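Local coordinates for DUF7790 domain-containing protein (Leptospira interrogans serogroup Icterohaemorrhagiae serovar copenhageni, PDB 6ULO) that is of unknown function but has a predicted transmembrane helix and a domain assigned to the NADP-binding Rossmann clan, at residues A[98-109]-A[131-142]. Residues are numbered along the deposited sequence; the frame is centred on the assembly and turned at random.
Sequences HANTITILFLQK and LIQVSFSDPEVY
L105 and L131 share one shape, each with CG anti to the backbone N (chi1 173° and 172°), a setting that carries their branched ends across the gap to meet tip to tip, L105 CD2 lying 4.1 Å from L131 CG. Leucine suits this place because its fork serves several partners: L131 CD2 slides alongside F106 and rests 3.8 Å from K109 CG, the aliphatic part of a lysine whose chain bends at chi2. Deeper in, isoleucine's long branch lets I132 CD1 span I102 CG2 and F106 CZ. L105 CD2 also meets F136 CE2 at 4.0 Å and passes S135, whose hydroxyl donates to L131 O (2.7 Å) from above the carbonyl plane and can therefore sit beside methyls. At the other end, the flat Y142 ring turns its edge to the face of H98, Y142 CE1 lying 3.5 Å from H98 CD2 with planes at 61°, while F136 CE1 and V141 CG1 cover its opposite faces. Y146 and W120 extend the apolar core around F106. Helix 94-109 thus packs against the end of helix 125-135, the following turn and the start of helix 139-166; lacking directional polar bonds between the two segments, the contact probably depends on shape fit and apolar burial.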
ATOM      1  N   HIS A  98       3.127  11.618  -5.419  1.00 11.39           N
ATOM      2  CA  HIS A  98       4.254  12.503  -5.142  1.00 11.10           C
ATOM      3  C   HIS A  98       4.700  12.431  -3.692  1.00 10.77           C
ATOM      4  O   HIS A  98       5.900  12.467  -3.424  1.00 11.58           O
ATOM      5  CB  HIS A  98       3.869  13.922  -5.519  1.00 12.72           C
ATOM      6  CG  HIS A  98       3.936  14.148  -6.989  1.00 14.56           C
ATOM      7  ND1 HIS A  98       3.334  15.216  -7.611  1.00 16.18           N
ATOM      8  CD2 HIS A  98       4.594  13.462  -7.955  1.00 16.48           C
ATOM      9  CE1 HIS A  98       3.612  15.175  -8.905  1.00 17.78           C
ATOM     10  NE2 HIS A  98       4.377  14.122  -9.138  1.00 18.67           N
ATOM     11  N   ALA A  99       3.758  12.326  -2.732  1.00 10.63           N
ATOM     12  CA  ALA A  99       4.168  12.201  -1.339  1.00 10.78           C
ATOM     13  C   ALA A  99       4.934  10.902  -1.137  1.00 10.61           C
ATOM     14  O   ALA A  99       5.908  10.864  -0.383  1.00 11.43           O
ATOM     15  CB  ALA A  99       2.962  12.317  -0.399  1.00 11.73           C
ATOM     16  N   ASN A 100       4.524   9.824  -1.806  1.00 10.58           N
ATOM     17  CA  ASN A 100       5.293   8.596  -1.698  1.00 10.57           C
ATOM     18  C   ASN A 100       6.702   8.771  -2.268  1.00 10.21           C
ATOM     19  O   ASN A 100       7.661   8.179  -1.764  1.00 10.39           O
ATOM     20  CB  ASN A 100       4.562   7.458  -2.407  1.00 10.71           C
ATOM     21  CG  ASN A 100       3.389   6.923  -1.608  1.00 10.57           C
ATOM     22  OD1 ASN A 100       3.393   6.971  -0.359  1.00 11.65           O
ATOM     23  ND2 ASN A 100       2.399   6.377  -2.296  1.00 11.19           N
ATOM     24  N   THR A 101       6.827   9.529  -3.375  1.00 11.35           N
ATOM     25  CA  THR A 101       8.136   9.811  -3.960  1.00 11.17           C
ATOM     26  C   THR A 101       9.024  10.539  -2.959  1.00 10.87           C
ATOM     27  O   THR A 101      10.211  10.224  -2.824  1.00 11.67           O
ATOM     28  CB  THR A 101       7.950  10.635  -5.234  1.00 11.93           C
ATOM     29  OG1 THR A 101       7.188   9.885  -6.185  1.00 14.62           O
ATOM     30  CG2 THR A 101       9.312  11.043  -5.860  1.00 13.08           C
ATOM     31  N   ILE A 102       8.454  11.498  -2.232  1.00 10.55           N
ATOM     32  CA  ILE A 102       9.195  12.179  -1.173  1.00 10.27           C
ATOM     33  C   ILE A 102       9.602  11.200  -0.081  1.00  9.96           C
ATOM     34  O   ILE A 102      10.750  11.197   0.364  1.00 11.20           O
ATOM     35  CB  ILE A 102       8.370  13.349  -0.608  1.00 10.38           C
ATOM     36  CG1 ILE A 102       8.125  14.393  -1.700  1.00 11.40           C
ATOM     37  CG2 ILE A 102       9.078  13.944   0.616  1.00 11.42           C
ATOM     38  CD1 ILE A 102       7.068  15.424  -1.315  1.00 12.59           C
ATOM     39  N   THR A 103       8.669  10.359   0.369  1.00 10.42           N
ATOM     40  CA  THR A 103       8.998   9.387   1.410  1.00 10.43           C
ATOM     41  C   THR A 103      10.178   8.504   0.997  1.00  9.69           C
ATOM     42  O   THR A 103      11.075   8.232   1.816  1.00 11.17           O
ATOM     43  CB  THR A 103       7.746   8.571   1.711  1.00 10.37           C
ATOM     44  OG1 THR A 103       6.908   9.370   2.522  1.00 12.30           O
ATOM     45  CG2 THR A 103       8.031   7.217   2.393  1.00 11.57           C
ATOM     46  N   ILE A 104      10.209   8.063  -0.270  1.00  9.61           N
ATOM     47  CA  ILE A 104      11.308   7.212  -0.709  1.00 10.02           C
ATOM     48  C   ILE A 104      12.637   7.961  -0.667  1.00 10.65           C
ATOM     49  O   ILE A 104      13.663   7.413  -0.244  1.00 11.11           O
ATOM     50  CB  ILE A 104      10.981   6.656  -2.112  1.00 11.71           C
ATOM     51  CG1 ILE A 104       9.789   5.701  -2.003  1.00 12.43           C
ATOM     52  CG2 ILE A 104      12.209   5.996  -2.761  1.00 12.94           C
ATOM     53  CD1 ILE A 104       9.085   5.430  -3.320  1.00 14.13           C
ATOM     54  N   LEU A 105      12.647   9.215  -1.119  1.00 11.21           N
ATOM     55  CA  LEU A 105      13.859  10.027  -1.034  1.00 11.04           C
ATOM     56  C   LEU A 105      14.310  10.161   0.411  1.00 10.98           C
ATOM     57  O   LEU A 105      15.503  10.006   0.723  1.00 12.39           O
ATOM     58  CB  LEU A 105      13.568  11.390  -1.644  1.00 12.52           C
ATOM     59  CG  LEU A 105      14.654  12.455  -1.523  1.00 13.34           C
ATOM     60  CD1 LEU A 105      15.956  12.076  -2.244  1.00 15.41           C
ATOM     61  CD2 LEU A 105      14.094  13.809  -2.059  1.00 15.29           C
ATOM     62  N   PHE A 106      13.355  10.418   1.325  1.00 10.58           N
ATOM     63  CA  PHE A 106      13.734  10.555   2.739  1.00 11.07           C
ATOM     64  C   PHE A 106      14.278   9.243   3.295  1.00 10.99           C
ATOM     65  O   PHE A 106      15.261   9.248   4.039  1.00 11.27           O
ATOM     66  CB  PHE A 106      12.562  11.018   3.586  1.00 11.84           C
ATOM     67  CG  PHE A 106      12.084  12.420   3.331  1.00 11.26           C
ATOM     68  CD1 PHE A 106      12.778  13.312   2.521  1.00 11.91           C
ATOM     69  CD2 PHE A 106      10.900  12.854   3.956  1.00 12.01           C
ATOM     70  CE1 PHE A 106      12.306  14.598   2.336  1.00 11.92           C
ATOM     71  CE2 PHE A 106      10.421  14.135   3.782  1.00 12.77           C
ATOM     72  CZ  PHE A 106      11.141  15.025   2.972  1.00 12.80           C
ATOM     73  N   LEU A 107      13.687   8.109   2.924  1.00 11.51           N
ATOM     74  CA  LEU A 107      14.218   6.815   3.354  1.00 11.14           C
ATOM     75  C   LEU A 107      15.648   6.623   2.876  1.00 11.20           C
ATOM     76  O   LEU A 107      16.516   6.196   3.642  1.00 12.26           O
ATOM     77  CB  LEU A 107      13.354   5.665   2.814  1.00 11.25           C
ATOM     78  CG  LEU A 107      11.988   5.510   3.491  1.00 11.25           C
ATOM     79  CD1 LEU A 107      11.099   4.601   2.623  1.00 12.29           C
ATOM     80  CD2 LEU A 107      12.165   4.923   4.903  1.00 11.92           C
ATOM     81  N   GLN A 108      15.902   6.914   1.592  1.00 11.44           N
ATOM     82  CA  GLN A 108      17.254   6.769   1.055  1.00 11.84           C
ATOM     83  C   GLN A 108      18.279   7.551   1.862  1.00 11.80           C
ATOM     84  O   GLN A 108      19.389   7.068   2.084  1.00 13.18           O
ATOM     85  CB  GLN A 108      17.294   7.212  -0.408  1.00 13.31           C
ATOM     86  CG  GLN A 108      16.530   6.236  -1.321  1.00 12.83           C
ATOM     87  CD  GLN A 108      16.333   6.768  -2.704  1.00 13.80           C
ATOM     88  OE1 GLN A 108      16.409   7.980  -2.927  1.00 15.93           O
ATOM     89  NE2 GLN A 108      16.067   5.870  -3.643  1.00 14.94           N
ATOM     90  N   LYS A 109      17.923   8.750   2.317  1.00 12.62           N
ATOM     91  CA  LYS A 109      18.873   9.621   2.977  1.00 14.41           C
ATOM     92  C   LYS A 109      18.904   9.451   4.484  1.00 14.61           C
ATOM     93  O   LYS A 109      19.786  10.005   5.127  1.00 18.04           O
ATOM     94  CB  LYS A 109      18.551  11.076   2.629  1.00 15.46           C
ATOM     95  CG  LYS A 109      18.703  11.383   1.142  1.00 19.11           C
ATOM     96  CD  LYS A 109      20.095  11.112   0.648  1.00 22.27           C
ATOM     97  CE  LYS A 109      20.205  11.564  -0.795  1.00 25.59           C
ATOM     98  NZ  LYS A 109      21.572  11.410  -1.306  1.00 27.46           N
ATOM     99  N   LEU A 131      16.728  19.233   0.886  1.00 15.35           N
ATOM    100  CA  LEU A 131      16.988  17.979   0.193  1.00 14.98           C
ATOM    101  C   LEU A 131      16.097  17.865  -1.036  1.00 14.13           C
ATOM    102  O   LEU A 131      16.562  17.489  -2.123  1.00 14.86           O
ATOM    103  CB  LEU A 131      16.738  16.809   1.136  1.00 15.44           C
ATOM    104  CG  LEU A 131      16.784  15.413   0.528  1.00 16.01           C
ATOM    105  CD1 LEU A 131      18.139  15.160  -0.084  1.00 17.15           C
ATOM    106  CD2 LEU A 131      16.480  14.372   1.608  1.00 16.03           C
ATOM    107  N   ILE A 132      14.813  18.216  -0.902  1.00 14.40           N
ATOM    108  CA  ILE A 132      13.942  18.225  -2.076  1.00 13.72           C
ATOM    109  C   ILE A 132      14.491  19.188  -3.124  1.00 14.15           C
ATOM    110  O   ILE A 132      14.510  18.874  -4.328  1.00 14.38           O
ATOM    111  CB  ILE A 132      12.493  18.567  -1.692  1.00 14.00           C
ATOM    112  CG1 ILE A 132      11.883  17.400  -0.908  1.00 14.11           C
ATOM    113  CG2 ILE A 132      11.659  18.896  -2.940  1.00 13.73           C
ATOM    114  CD1 ILE A 132      10.589  17.750  -0.164  1.00 14.74           C
ATOM    115  N   GLN A 133      14.945  20.374  -2.690  1.00 15.01           N
ATOM    116  CA  GLN A 133      15.430  21.388  -3.628  1.00 15.57           C
ATOM    117  C   GLN A 133      16.538  20.857  -4.531  1.00 16.72           C
ATOM    118  O   GLN A 133      16.572  21.169  -5.728  1.00 17.31           O
ATOM    119  CB  GLN A 133      15.927  22.608  -2.845  1.00 15.81           C
ATOM    120  CG  GLN A 133      16.413  23.758  -3.728  1.00 17.43           C
ATOM    121  CD  GLN A 133      15.285  24.401  -4.520  1.00 17.04           C
ATOM    122  OE1 GLN A 133      14.140  24.389  -4.083  1.00 17.00           O
ATOM    123  NE2 GLN A 133      15.604  24.994  -5.660  1.00 17.26           N
ATOM    124  N   VAL A 134      17.468  20.071  -3.976  1.00 15.91           N
ATOM    125  CA  VAL A 134      18.600  19.580  -4.762  1.00 17.03           C
ATOM    126  C   VAL A 134      18.296  18.301  -5.528  1.00 16.71           C
ATOM    127  O   VAL A 134      19.140  17.867  -6.326  1.00 18.43           O
ATOM    128  CB  VAL A 134      19.876  19.387  -3.913  1.00 19.18           C
ATOM    129  CG1 VAL A 134      20.313  20.704  -3.303  1.00 21.37           C
ATOM    130  CG2 VAL A 134      19.712  18.300  -2.868  1.00 19.25           C
ATOM    131  N   SER A 135      17.129  17.677  -5.318  1.00 15.43           N
ATOM    132  CA  SER A 135      16.846  16.334  -5.821  1.00 14.44           C
ATOM    133  C   SER A 135      15.993  16.294  -7.079  1.00 14.71           C
ATOM    134  O   SER A 135      15.808  15.208  -7.632  1.00 17.35           O
ATOM    135  CB  SER A 135      16.196  15.487  -4.714  1.00 14.84           C
ATOM    136  OG  SER A 135      17.096  15.354  -3.619  1.00 15.78           O
ATOM    137  N   PHE A 136      15.496  17.431  -7.548  1.00 13.50           N
ATOM    138  CA  PHE A 136      14.593  17.488  -8.696  1.00 13.24           C
ATOM    139  C   PHE A 136      14.928  18.712  -9.524  1.00 13.71           C
ATOM    140  O   PHE A 136      15.412  19.707  -8.999  1.00 14.28           O
ATOM    141  CB  PHE A 136      13.121  17.634  -8.239  1.00 14.02           C
ATOM    142  CG  PHE A 136      12.647  16.513  -7.352  1.00 12.98           C
ATOM    143  CD1 PHE A 136      12.136  15.345  -7.894  1.00 14.79           C
ATOM    144  CD2 PHE A 136      12.708  16.638  -5.975  1.00 13.12           C
ATOM    145  CE1 PHE A 136      11.703  14.319  -7.082  1.00 15.33           C
ATOM    146  CE2 PHE A 136      12.284  15.614  -5.152  1.00 13.85           C
ATOM    147  CZ  PHE A 136      11.774  14.464  -5.718  1.00 15.04           C
ATOM    148  N   SER A 137      14.590  18.661 -10.817  1.00 12.79           N
ATOM    149  CA  SER A 137      14.631  19.881 -11.621  1.00 13.03           C
ATOM    150  C   SER A 137      13.422  20.760 -11.372  1.00 11.89           C
ATOM    151  O   SER A 137      13.486  21.966 -11.611  1.00 12.94           O
ATOM    152  CB  SER A 137      14.721  19.566 -13.125  1.00 14.46           C
ATOM    153  OG  SER A 137      16.006  19.077 -13.433  1.00 15.97           O
ATOM    154  N   ASP A 138      12.305  20.171 -10.921  1.00 11.72           N
ATOM    155  CA  ASP A 138      11.081  20.901 -10.592  1.00 11.32           C
ATOM    156  C   ASP A 138      10.761  20.676  -9.113  1.00 10.86           C
ATOM    157  O   ASP A 138       9.717  20.109  -8.752  1.00 11.56           O
ATOM    158  CB  ASP A 138       9.903  20.499 -11.483  1.00 12.06           C
ATOM    159  CG  ASP A 138       9.623  18.989 -11.508  1.00 12.28           C
ATOM    160  OD1 ASP A 138      10.448  18.159 -11.055  1.00 12.97           O
ATOM    161  OD2 ASP A 138       8.539  18.654 -12.052  1.00 12.96           O
ATOM    162  N   PRO A 139      11.651  21.093  -8.203  1.00 11.57           N
ATOM    163  CA  PRO A 139      11.431  20.748  -6.800  1.00 12.10           C
ATOM    164  C   PRO A 139      10.207  21.387  -6.209  1.00 12.02           C
ATOM    165  O   PRO A 139       9.709  20.858  -5.205  1.00 12.25           O
ATOM    166  CB  PRO A 139      12.696  21.280  -6.115  1.00 12.46           C
ATOM    167  CG  PRO A 139      13.126  22.446  -7.031  1.00 13.05           C
ATOM    168  CD  PRO A 139      12.870  21.900  -8.397  1.00 12.19           C
ATOM    169  N   GLU A 140       9.720  22.513  -6.742  1.00 12.07           N
ATOM    170  CA  GLU A 140       8.562  23.148  -6.120  1.00 12.83           C
ATOM    171  C   GLU A 140       7.324  22.254  -6.149  1.00 11.94           C
ATOM    172  O   GLU A 140       6.482  22.352  -5.258  1.00 12.19           O
ATOM    173  CB  GLU A 140       8.260  24.474  -6.805  1.00 14.70           C
ATOM    174  CG  GLU A 140       7.360  25.400  -6.011  1.00 15.60           C
ATOM    175  CD  GLU A 140       7.952  25.884  -4.674  1.00 16.34           C
ATOM    176  OE1 GLU A 140       9.171  25.776  -4.409  1.00 16.13           O
ATOM    177  OE2 GLU A 140       7.169  26.419  -3.856  1.00 16.90           O
ATOM    178  N   VAL A 141       7.192  21.374  -7.150  1.00 11.79           N
ATOM    179  CA  VAL A 141       6.088  20.418  -7.182  1.00 11.73           C
ATOM    180  C   VAL A 141       6.076  19.638  -5.881  1.00 11.46           C
ATOM    181  O   VAL A 141       5.020  19.431  -5.247  1.00 12.14           O
ATOM    182  CB  VAL A 141       6.244  19.486  -8.401  1.00 13.07           C
ATOM    183  CG1 VAL A 141       5.283  18.321  -8.335  1.00 14.78           C
ATOM    184  CG2 VAL A 141       6.029  20.274  -9.716  1.00 14.70           C
ATOM    185  N   TYR A 142       7.264  19.193  -5.457  1.00 11.06           N
ATOM    186  CA  TYR A 142       7.409  18.343  -4.282  1.00 10.60           C
ATOM    187  C   TYR A 142       7.422  19.149  -2.997  1.00 10.48           C
ATOM    188  O   TYR A 142       6.911  18.667  -1.981  1.00 12.00           O
ATOM    189  CB  TYR A 142       8.655  17.454  -4.441  1.00 11.06           C
ATOM    190  CG  TYR A 142       8.531  16.634  -5.709  1.00 12.32           C
ATOM    191  CD1 TYR A 142       7.891  15.403  -5.717  1.00 14.30           C
ATOM    192  CD2 TYR A 142       9.008  17.148  -6.942  1.00 13.39           C
ATOM    193  CE1 TYR A 142       7.726  14.696  -6.915  1.00 15.19           C
ATOM    194  CE2 TYR A 142       8.840  16.467  -8.109  1.00 15.28           C
ATOM    195  CZ  TYR A 142       8.226  15.247  -8.103  1.00 16.37           C
ATOM    196  OH  TYR A 142       8.091  14.609  -9.318  1.00 19.64           O
TER